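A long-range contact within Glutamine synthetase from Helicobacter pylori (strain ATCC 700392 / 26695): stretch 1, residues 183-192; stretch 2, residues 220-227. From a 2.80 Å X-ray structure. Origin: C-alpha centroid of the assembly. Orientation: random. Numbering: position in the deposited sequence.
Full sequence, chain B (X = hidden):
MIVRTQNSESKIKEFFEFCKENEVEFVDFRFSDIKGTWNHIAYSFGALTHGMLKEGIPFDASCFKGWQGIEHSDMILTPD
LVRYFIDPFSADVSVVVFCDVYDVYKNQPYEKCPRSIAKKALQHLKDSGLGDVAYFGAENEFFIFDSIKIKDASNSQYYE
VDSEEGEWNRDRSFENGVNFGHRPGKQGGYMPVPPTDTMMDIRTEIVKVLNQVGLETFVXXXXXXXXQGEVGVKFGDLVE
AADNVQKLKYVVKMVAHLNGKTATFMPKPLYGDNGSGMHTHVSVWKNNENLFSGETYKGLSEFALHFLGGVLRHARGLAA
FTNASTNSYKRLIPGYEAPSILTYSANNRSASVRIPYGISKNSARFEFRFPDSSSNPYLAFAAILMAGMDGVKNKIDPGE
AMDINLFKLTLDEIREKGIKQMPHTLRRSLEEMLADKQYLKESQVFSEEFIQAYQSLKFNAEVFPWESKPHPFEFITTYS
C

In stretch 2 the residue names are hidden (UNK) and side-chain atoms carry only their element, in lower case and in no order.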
# COMPACT_ATOMS: atom_id res chain seq x y z
N ARG B 183 -11.90 -13.00 28.35
CA ARG B 183 -12.53 -13.94 27.45
C ARG B 183 -12.73 -15.24 28.21
O ARG B 183 -11.81 -15.70 28.91
CB ARG B 183 -11.70 -14.15 26.17
CG ARG B 183 -11.86 -13.03 25.13
CD ARG B 183 -11.13 -13.36 23.84
NE ARG B 183 -11.23 -12.29 22.84
CZ ARG B 183 -10.34 -11.30 22.70
NH1 ARG B 183 -9.25 -11.25 23.48
NH2 ARG B 183 -10.54 -10.36 21.76
N PRO B 184 -13.90 -15.85 28.11
CA PRO B 184 -14.08 -17.17 28.72
C PRO B 184 -13.21 -18.18 28.00
O PRO B 184 -13.05 -18.12 26.77
CB PRO B 184 -15.56 -17.46 28.48
CG PRO B 184 -15.83 -16.78 27.18
CD PRO B 184 -14.98 -15.54 27.15
N GLY B 185 -12.63 -19.10 28.75
CA GLY B 185 -11.90 -20.16 28.11
C GLY B 185 -12.80 -21.00 27.23
O GLY B 185 -14.03 -20.99 27.35
N LYS B 186 -12.18 -21.71 26.30
CA LYS B 186 -12.84 -22.89 25.78
C LYS B 186 -13.49 -23.61 26.95
O LYS B 186 -12.83 -23.90 27.96
CB LYS B 186 -11.81 -23.80 25.08
CG LYS B 186 -12.43 -24.68 23.98
CD LYS B 186 -11.39 -25.39 23.11
CE LYS B 186 -10.75 -24.44 22.09
NZ LYS B 186 -9.66 -25.12 21.32
N GLN B 187 -14.80 -23.80 26.87
CA GLN B 187 -15.60 -24.46 27.90
C GLN B 187 -15.80 -23.59 29.15
O GLN B 187 -16.19 -24.10 30.21
CB GLN B 187 -14.95 -25.80 28.30
CG GLN B 187 -15.24 -26.94 27.33
CD GLN B 187 -15.05 -28.33 27.94
OE1 GLN B 187 -15.99 -28.89 28.53
NE2 GLN B 187 -13.85 -28.90 27.78
N GLY B 188 -15.66 -22.26 29.06
CA GLY B 188 -15.74 -21.44 30.24
C GLY B 188 -16.91 -20.47 30.34
O GLY B 188 -16.92 -19.65 31.27
N GLY B 189 -17.90 -20.54 29.45
CA GLY B 189 -18.95 -19.53 29.41
C GLY B 189 -20.01 -19.63 30.48
O GLY B 189 -20.95 -18.81 30.50
N TYR B 190 -19.90 -20.61 31.38
CA TYR B 190 -20.92 -20.86 32.39
C TYR B 190 -20.41 -20.59 33.81
O TYR B 190 -19.69 -21.43 34.40
CB TYR B 190 -21.40 -22.29 32.22
CG TYR B 190 -22.62 -22.71 33.02
CD1 TYR B 190 -22.53 -23.00 34.37
CD2 TYR B 190 -23.86 -22.84 32.40
CE1 TYR B 190 -23.64 -23.40 35.09
CE2 TYR B 190 -24.98 -23.24 33.12
CZ TYR B 190 -24.85 -23.52 34.46
OH TYR B 190 -25.95 -23.90 35.17
N MET B 191 -20.76 -19.44 34.39
CA MET B 191 -21.46 -18.36 33.71
C MET B 191 -20.79 -17.02 34.05
O MET B 191 -21.35 -16.22 34.78
CB MET B 191 -22.92 -18.31 34.14
CG MET B 191 -23.57 -19.65 34.25
SD MET B 191 -25.28 -19.42 34.72
CE MET B 191 -25.49 -20.68 35.96
N PRO B 192 -19.58 -16.78 33.56
CA PRO B 192 -18.89 -15.57 33.96
C PRO B 192 -19.78 -14.38 33.68
O PRO B 192 -20.60 -14.40 32.76
CB PRO B 192 -17.63 -15.57 33.09
CG PRO B 192 -17.40 -16.99 32.82
CD PRO B 192 -18.74 -17.60 32.66
N UNK B 220 -32.48 -17.14 31.41
CA UNK B 220 -31.60 -16.80 30.30
C UNK B 220 -30.18 -16.62 30.82
O UNK B 220 -29.92 -15.73 31.64
c UNK B 220 -32.13 -15.56 29.56
c UNK B 220 -31.27 -15.26 28.37
c UNK B 220 -32.16 -14.39 30.46
N UNK B 221 -29.25 -17.43 30.30
CA UNK B 221 -27.87 -17.37 30.76
C UNK B 221 -26.96 -17.56 29.58
O UNK B 221 -27.37 -18.06 28.54
n UNK B 221 -28.60 -21.89 30.94
c UNK B 221 -27.54 -18.46 31.84
n UNK B 221 -26.85 -20.67 30.77
c UNK B 221 -28.91 -20.67 31.51
c UNK B 221 -27.36 -21.86 30.51
c UNK B 221 -27.80 -19.89 31.42
N UNK B 222 -25.73 -17.11 29.74
CA UNK B 222 -24.67 -17.64 28.89
C UNK B 222 -24.56 -19.16 29.08
O UNK B 222 -24.86 -19.70 30.14
n UNK B 222 -20.90 -17.13 26.54
c UNK B 222 -23.35 -16.96 29.26
n UNK B 222 -22.21 -15.68 27.41
c UNK B 222 -21.56 -17.76 27.56
c UNK B 222 -21.31 -15.88 26.47
c UNK B 222 -22.39 -16.85 28.13
N UNK B 223 -24.11 -19.86 28.04
CA UNK B 223 -23.85 -21.30 28.18
C UNK B 223 -22.36 -21.62 28.20
O UNK B 223 -21.51 -20.73 28.17
c UNK B 223 -25.27 -24.09 28.41
o UNK B 223 -25.90 -24.34 29.47
c UNK B 223 -24.56 -22.06 27.06
o UNK B 223 -24.29 -24.79 28.02
c UNK B 223 -25.73 -22.92 27.52
N UNK B 224 -22.04 -22.92 28.19
CA UNK B 224 -20.69 -23.41 28.51
C UNK B 224 -19.69 -23.09 27.40
O UNK B 224 -18.53 -22.77 27.67
c UNK B 224 -19.30 -25.46 28.86
c UNK B 224 -20.71 -24.92 28.83
c UNK B 224 -21.43 -25.18 30.12
N UNK B 225 -20.07 -23.27 26.14
CA UNK B 225 -19.18 -22.93 25.04
C UNK B 225 -19.09 -21.41 24.86
O UNK B 225 -19.86 -20.64 25.43
c UNK B 225 -19.65 -23.58 23.74
N UNK B 226 -18.13 -20.99 24.03
CA UNK B 226 -17.65 -19.61 24.08
C UNK B 226 -18.71 -18.59 23.63
O UNK B 226 -18.82 -17.52 24.23
n UNK B 226 -13.67 -21.40 22.33
o UNK B 226 -13.39 -19.31 23.08
c UNK B 226 -16.37 -19.50 23.26
c UNK B 226 -15.34 -20.47 23.75
c UNK B 226 -14.05 -20.34 23.03
N UNK B 227 -19.46 -18.85 22.56
CA UNK B 227 -20.45 -17.85 22.13
C UNK B 227 -21.87 -18.35 22.34
O UNK B 227 -22.80 -17.93 21.65
c UNK B 227 -20.25 -17.43 20.68

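Position 220 carries three side-chain carbons, one bonded to CA and bearing the other two, and they are out of reach of stretch 1. A branch at the first carbon with nothing beyond it identifies Val-220, which lies in the strand.

Position 221 has one carbon leading to a five-membered ring of three carbons and two nitrogens. CA-to-CB points toward stretch 1, where the ring meets the edge of the Tyr-190 ring and Met-191 SD approaches it obliquely. The ring is an imidazole, so this is His-221. The aromatic pair is offset edge-to-face, the Tyr-190 edge toward the His-221 face, with centroids 5.4 Å apart and planes at 79°; the closest atoms are Tyr-190 CE2 and His-221 CE1, at 3.8 Å. Met-191 SD lies 3.8 Å from His-221 CB.

Position 222 shows the same pattern, one carbon and a ring of three carbons and two nitrogens, with a ring carbon close to Gly-189 O. It is therefore His-222, whose CD2 comes within 3.2 Å of Gly-189 O. The ring is held from within its own stretch, since His-222 NE2 donates to the backbone O of position 226 at 3.1 Å. The backbone O of His-222 in turn accepts a very short hydrogen bond, 2.3 Å, from His-221 ND1.

Position 223 has an unbranched run of three carbons, the third carrying two oxygens. CA-to-CB points away from stretch 1, yet the end returns, one oxygen approaching the Tyr-190 ring. A carboxylate on a two-methylene arm is Glu-223. Its OE1 is 3.9 Å from Tyr-190 CD2; OE2 accepts from the backbone N of position 224 at 2.9 Å.

Position 224 again has three carbons branching at the first. CA-to-CB points away, but one branch carbon lies against Tyr-190 CB. This is Val-224, and its CG2 makes that apolar contact at 3.6 Å.

Position 225 has a single side-chain carbon, which points away and comes no nearer than 5.8 Å, from CB to Gln-187 N. It is Ala-225.

Position 226 has three carbons in line, the third bearing one oxygen and one nitrogen. CA-to-CB points sideways, but the end comes nearer, reaching Gly-185 and Lys-186. This terminal amide on two methylenes is Gln-226: NE2 is 3.8 Å from Lys-186 CA, and CG is 3.9 Å from Gly-185 O.

Position 227 has one carbon, pointing away and out of contact: Ala-227.

The contact is anchored by backbone. Gly-189 N donates to Val-224 O at 2.9 Å with an angle of 163°, the sole hydrogen bond between the stretches. Gly-188 N is also 3.2 Å from Val-224 O, but its angle is poor. The type II turn from Gly-185 to Gly-188, closed by Gly-188 N to Gly-185 O at 2.7 Å, immediately precedes the anchoring residue. Close approach depends on glycine at 189: an ideal CB on Gly-189 would lie 2.2 Å from Glu-223 O, a clash. Gly-189 CA itself sits 3.1 Å from Glu-223 O in a CA-H...O contact. Around this anchor, Tyr-190 packs against His-221 and Val-224, while Gln-226 lies against the first half of the turn.

Stretch 2 (220-227) VHHEVAQA
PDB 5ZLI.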